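Local coordinates for protein galactokinase (Bifidobacterium longum subsp. infantis ATCC 15697 = JCM 1222 = DSM 20088, PDB 6TEQ) that probably phosphorylates galactose with ATP, as a GHMP-family sugar kinase, and is captured here with 2-deoxy-2-fluoro-galactose in its sugar pocket, at residues A[64-78]-A[122-134]. Numbering follows the deposited sequence.
With PEG (di(hydroxyethyl)ether), chain H.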
loop_
_atom_site.group_PDB
_atom_site.type_symbol
_atom_site.label_atom_id
_atom_site.label_comp_id
_atom_site.label_asym_id
_atom_site.label_seq_id
_atom_site.Cartn_x
_atom_site.Cartn_y
_atom_site.Cartn_z
ATOM N N THR A 64 11.774 2.528 2.155
ATOM C CA THR A 64 12.722 2.510 1.024
ATOM C C THR A 64 13.473 3.844 1.108
ATOM O O THR A 64 12.805 4.911 1.065
ATOM C CB THR A 64 12.002 2.351 -0.299
ATOM O OG1 THR A 64 11.456 1.041 -0.238
ATOM C CG2 THR A 64 12.851 2.517 -1.546
ATOM N N PHE A 65 14.794 3.781 1.076
ATOM C CA PHE A 65 15.694 4.929 1.124
ATOM C C PHE A 65 16.317 5.135 -0.235
ATOM O O PHE A 65 16.730 4.171 -0.902
ATOM C CB PHE A 65 16.822 4.728 2.137
ATOM C CG PHE A 65 16.302 4.722 3.547
ATOM C CD1 PHE A 65 15.758 3.578 4.075
ATOM C CD2 PHE A 65 16.527 5.791 4.397
ATOM C CE1 PHE A 65 15.252 3.594 5.358
ATOM C CE2 PHE A 65 15.985 5.823 5.667
ATOM C CZ PHE A 65 15.386 4.701 6.153
ATOM N N ILE A 66 16.187 6.358 -0.719
ATOM C CA ILE A 66 16.711 6.726 -2.052
ATOM C C ILE A 66 17.789 7.766 -1.836
ATOM O O ILE A 66 17.500 8.871 -1.325
ATOM C CB ILE A 66 15.672 7.252 -3.025
ATOM C CG1 ILE A 66 16.207 7.433 -4.461
ATOM C CG2 ILE A 66 14.920 8.456 -2.488
ATOM C CD1 ILE A 66 15.203 8.039 -5.396
ATOM N N ALA A 67 18.991 7.437 -2.269
ATOM C CA ALA A 67 20.075 8.458 -2.407
ATOM C C ALA A 67 19.976 8.972 -3.853
ATOM O O ALA A 67 19.969 8.151 -4.781
ATOM C CB ALA A 67 21.408 7.843 -2.075
ATOM N N LEU A 68 19.809 10.268 -4.055
ATOM C CA LEU A 68 19.601 10.813 -5.408
ATOM C C LEU A 68 20.445 12.039 -5.678
ATOM O O LEU A 68 20.703 12.836 -4.741
ATOM C CB LEU A 68 18.103 11.110 -5.563
ATOM C CG LEU A 68 17.649 11.620 -6.952
ATOM C CD1 LEU A 68 16.268 11.109 -7.297
ATOM C CD2 LEU A 68 17.701 13.140 -7.018
ATOM N N LYS A 69 20.821 12.203 -6.937
ATOM C CA LYS A 69 21.457 13.459 -7.416
ATOM C C LYS A 69 20.861 13.756 -8.770
ATOM O O LYS A 69 20.786 12.874 -9.615
ATOM C CB LYS A 69 22.982 13.348 -7.496
ATOM C CG LYS A 69 23.663 14.638 -7.859
ATOM C CD LYS A 69 25.158 14.494 -7.805
ATOM C CE LYS A 69 25.836 15.810 -8.098
ATOM N NZ LYS A 69 27.250 15.562 -8.326
ATOM N N PRO A 70 20.439 15.006 -9.014
ATOM C CA PRO A 70 19.887 15.336 -10.333
ATOM C C PRO A 70 21.042 15.362 -11.333
ATOM O O PRO A 70 22.164 15.575 -10.947
ATOM C CB PRO A 70 19.297 16.725 -10.124
ATOM C CG PRO A 70 20.141 17.321 -9.000
ATOM C CD PRO A 70 20.493 16.147 -8.078
ATOM N N ARG A 71 20.682 15.273 -12.592
ATOM C CA ARG A 71 21.620 15.408 -13.728
ATOM C C ARG A 71 21.223 16.601 -14.590
ATOM O O ARG A 71 20.041 16.972 -14.579
ATOM C CB ARG A 71 21.596 14.123 -14.531
ATOM C CG ARG A 71 22.147 12.887 -13.815
ATOM C CD ARG A 71 22.024 11.593 -14.629
ATOM N NE ARG A 71 22.888 11.674 -15.809
ATOM C CZ ARG A 71 24.054 11.104 -15.949
ATOM N NH1 ARG A 71 24.697 11.357 -17.073
ATOM N NH2 ARG A 71 24.610 10.348 -14.988
ATOM N N GLU A 72 22.159 17.168 -15.362
ATOM C CA GLU A 72 21.842 18.260 -16.327
ATOM C C GLU A 72 21.459 17.662 -17.694
ATOM O O GLU A 72 21.027 18.433 -18.567
ATOM C CB GLU A 72 23.018 19.227 -16.480
ATOM C CG GLU A 72 23.325 20.074 -15.242
ATOM C CD GLU A 72 24.639 20.854 -15.363
ATOM O OE1 GLU A 72 25.360 20.597 -16.336
ATOM O OE2 GLU A 72 24.954 21.646 -14.410
ATOM N N ASP A 73 21.624 16.348 -17.890
ATOM C CA ASP A 73 21.019 15.645 -19.052
ATOM C C ASP A 73 19.724 14.959 -18.635
ATOM O O ASP A 73 19.291 15.140 -17.493
ATOM C CB ASP A 73 22.018 14.698 -19.722
ATOM C CG ASP A 73 22.500 13.560 -18.865
ATOM O OD1 ASP A 73 21.687 13.119 -18.011
ATOM O OD2 ASP A 73 23.700 13.102 -19.066
ATOM N N THR A 74 19.177 14.135 -19.527
ATOM C CA THR A 74 17.877 13.441 -19.343
ATOM C C THR A 74 18.125 11.963 -19.051
ATOM O O THR A 74 17.149 11.182 -19.099
ATOM C CB THR A 74 16.945 13.692 -20.527
ATOM O OG1 THR A 74 17.579 13.481 -21.802
ATOM C CG2 THR A 74 16.414 15.103 -20.441
ATOM N N LYS A 75 19.367 11.589 -18.768
ATOM C CA LYS A 75 19.725 10.204 -18.400
ATOM C C LYS A 75 19.228 9.919 -16.973
ATOM O O LYS A 75 19.316 10.781 -16.112
ATOM C CB LYS A 75 21.224 9.928 -18.506
ATOM C CG LYS A 75 21.743 9.873 -19.941
ATOM C CD LYS A 75 23.200 9.559 -20.058
ATOM C CE LYS A 75 23.655 9.393 -21.488
ATOM N NZ LYS A 75 24.792 10.289 -21.822
ATOM N N VAL A 76 18.745 8.714 -16.764
ATOM C CA VAL A 76 18.291 8.178 -15.456
ATOM C C VAL A 76 19.034 6.881 -15.237
ATOM O O VAL A 76 18.825 5.947 -16.029
ATOM C CB VAL A 76 16.782 7.968 -15.351
ATOM C CG1 VAL A 76 16.496 7.287 -14.020
ATOM C CG2 VAL A 76 16.031 9.284 -15.489
ATOM N N ARG A 77 19.896 6.913 -14.238
ATOM C CA ARG A 77 20.591 5.718 -13.740
ATOM C C ARG A 77 19.998 5.373 -12.376
ATOM O O ARG A 77 20.006 6.205 -11.488
ATOM C CB ARG A 77 22.099 5.838 -13.693
ATOM C CG ARG A 77 22.739 6.086 -15.036
ATOM C CD ARG A 77 24.228 6.130 -14.971
ATOM N NE ARG A 77 24.684 7.204 -14.156
ATOM C CZ ARG A 77 25.933 7.358 -13.758
ATOM N NH1 ARG A 77 26.872 6.485 -14.102
ATOM N NH2 ARG A 77 26.233 8.392 -12.998
ATOM N N VAL A 78 19.698 4.110 -12.167
ATOM C CA VAL A 78 19.225 3.640 -10.855
ATOM C C VAL A 78 19.883 2.306 -10.546
ATOM O O VAL A 78 20.075 1.456 -11.434
ATOM C CB VAL A 78 17.686 3.532 -10.821
ATOM C CG1 VAL A 78 17.053 4.897 -10.913
ATOM C CG2 VAL A 78 17.098 2.625 -11.828
ATOM N N VAL A 122 12.230 19.219 -14.516
ATOM C CA VAL A 122 12.663 17.847 -14.129
ATOM C C VAL A 122 13.405 17.229 -15.308
ATOM O O VAL A 122 12.789 16.939 -16.358
ATOM C CB VAL A 122 11.467 16.968 -13.715
ATOM C CG1 VAL A 122 11.889 15.514 -13.414
ATOM C CG2 VAL A 122 10.754 17.614 -12.550
ATOM N N LYS A 123 14.675 17.010 -15.110
ATOM C CA LYS A 123 15.573 16.313 -16.061
ATOM C C LYS A 123 15.957 14.963 -15.423
ATOM O O LYS A 123 15.224 14.394 -14.567
ATOM C CB LYS A 123 16.801 17.188 -16.369
ATOM C CG LYS A 123 16.554 18.618 -16.803
ATOM C CD LYS A 123 15.726 18.653 -18.034
ATOM C CE LYS A 123 15.282 20.021 -18.507
ATOM N NZ LYS A 123 16.405 20.774 -19.096
ATOM N N GLY A 124 17.118 14.454 -15.784
ATOM C CA GLY A 124 17.588 13.136 -15.376
ATOM C C GLY A 124 17.950 13.066 -13.935
ATOM O O GLY A 124 17.942 14.117 -13.188
ATOM N N PHE A 125 18.418 11.888 -13.550
ATOM C CA PHE A 125 18.929 11.715 -12.186
ATOM C C PHE A 125 19.682 10.385 -12.068
ATOM O O PHE A 125 19.494 9.458 -12.867
ATOM C CB PHE A 125 17.816 11.798 -11.143
ATOM C CG PHE A 125 16.780 10.716 -11.224
ATOM C CD1 PHE A 125 15.701 10.860 -12.060
ATOM C CD2 PHE A 125 16.850 9.592 -10.422
ATOM C CE1 PHE A 125 14.689 9.906 -12.094
ATOM C CE2 PHE A 125 15.875 8.613 -10.495
ATOM C CZ PHE A 125 14.811 8.749 -11.332
ATOM N N ASP A 126 20.545 10.358 -11.070
ATOM C CA ASP A 126 21.209 9.133 -10.569
ATOM C C ASP A 126 20.589 8.800 -9.233
ATOM O O ASP A 126 20.427 9.703 -8.417
ATOM C CB ASP A 126 22.693 9.333 -10.449
ATOM C CG ASP A 126 23.383 9.598 -11.766
ATOM O OD1 ASP A 126 22.968 8.948 -12.818
ATOM O OD2 ASP A 126 24.392 10.388 -11.716
ATOM N N ALA A 127 20.277 7.521 -9.024
ATOM C CA ALA A 127 19.751 7.107 -7.710
ATOM C C ALA A 127 20.228 5.715 -7.318
ATOM O O ALA A 127 20.424 4.832 -8.208
ATOM C CB ALA A 127 18.245 7.222 -7.650
ATOM N N ALA A 128 20.241 5.550 -6.022
ATOM C CA ALA A 128 20.502 4.264 -5.346
ATOM C C ALA A 128 19.400 4.052 -4.311
ATOM O O ALA A 128 19.115 4.904 -3.477
ATOM C CB ALA A 128 21.835 4.205 -4.697
ATOM N N PHE A 129 18.804 2.885 -4.369
ATOM C CA PHE A 129 17.738 2.476 -3.418
ATOM C C PHE A 129 18.227 1.346 -2.496
ATOM O O PHE A 129 18.821 0.352 -2.965
ATOM C CB PHE A 129 16.560 1.892 -4.212
ATOM C CG PHE A 129 15.892 2.896 -5.060
ATOM C CD1 PHE A 129 14.898 3.679 -4.514
ATOM C CD2 PHE A 129 16.323 3.157 -6.351
ATOM C CE1 PHE A 129 14.227 4.597 -5.303
ATOM C CE2 PHE A 129 15.668 4.095 -7.122
ATOM C CZ PHE A 129 14.667 4.838 -6.585
ATOM N N VAL A 130 17.928 1.494 -1.216
ATOM C CA VAL A 130 18.048 0.461 -0.175
ATOM C C VAL A 130 16.688 0.412 0.525
ATOM O O VAL A 130 16.193 1.440 0.910
ATOM C CB VAL A 130 19.199 0.705 0.811
ATOM C CG1 VAL A 130 19.138 -0.317 1.895
ATOM C CG2 VAL A 130 20.556 0.690 0.067
ATOM N N SER A 131 16.086 -0.788 0.622
ATOM C CA SER A 131 14.773 -0.946 1.249
ATOM C C SER A 131 14.791 -2.021 2.325
ATOM O O SER A 131 15.565 -2.987 2.216
ATOM C CB SER A 131 13.746 -1.248 0.169
ATOM O OG SER A 131 12.439 -1.220 0.675
ATOM N N CYS A 132 13.850 -1.926 3.248
ATOM C CA CYS A 132 13.490 -3.053 4.113
ATOM C C CYS A 132 11.976 -3.356 3.983
ATOM O O CYS A 132 11.478 -4.043 4.870
ATOM C CB CYS A 132 13.901 -2.775 5.537
ATOM S SG CYS A 132 13.077 -1.322 6.229
ATOM N N VAL A 133 11.260 -2.793 2.991
ATOM C CA VAL A 133 9.861 -3.191 2.704
ATOM C C VAL A 133 9.932 -4.523 1.971
ATOM O O VAL A 133 10.442 -4.574 0.853
ATOM C CB VAL A 133 9.087 -2.134 1.914
ATOM C CG1 VAL A 133 7.651 -2.550 1.700
ATOM C CG2 VAL A 133 9.178 -0.802 2.564
ATOM N N PRO A 134 9.476 -5.632 2.603
ATOM C CA PRO A 134 9.719 -6.971 2.057
ATOM C C PRO A 134 9.069 -7.171 0.673
ATOM O O PRO A 134 7.906 -6.783 0.405
ATOM C CB PRO A 134 9.193 -7.928 3.158
ATOM C CG PRO A 134 9.161 -7.075 4.412
ATOM C CD PRO A 134 8.842 -5.675 3.931
HETATM C C1 PEG H . 25.368 15.637 -15.883
HETATM O O1 PEG H . 24.318 15.409 -16.806
HETATM C C2 PEG H . 25.427 14.617 -14.794
HETATM O O2 PEG H . 25.911 15.196 -13.582
HETATM C C3 PEG H . 25.980 14.262 -12.497
HETATM C C4 PEG H . 24.957 14.597 -11.452
HETATM O O4 PEG H . 24.297 13.401 -10.827
#
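D126 takes salt bridges from two arginines, R77 and R71, on one face of the sheet. R77 lies alongside it and binds through two nitrogens: R77 NE meets D126 OD1 at 2.8 Å and R77 NH2 meets D126 OD2, both from above the carboxylate plane. The two flat groups stand 63° apart. R71 brings NH2 to the syn lone pair of D126 OD1 (3.1 Å). The R71 chain bends at chi3 (67°), and its NE and NH1 turn to D73, completing a four-residue salt-bridge network; D73 OD1 also takes the backbone N of K75 in an Asx turn. With an alanine in place of R71, D126 would probably keep only R77 as its arginine mate, and D73, left with the K75 N-H, would probably be freer to turn. The opposite face is apolar: V76 CG1 lies over the F125 ring, 3.8 Å from its centroid, while L68 CD1 reaches F125 CD2 at 3.5 Å. Further along, I66 runs beside F129 with CG1 over that ring's face, and V78 CG1 meets the ring edge; helix 141-156 packs against I66 and F129. At the far end T64 OG1 and S131 OG share a 2.6 Å hydrogen bond. Strand 125-131 thus runs between 64-70 (antiparallel) and 75-78 (parallel) in the mixed sheet of the GHMP kinase N-terminal domain.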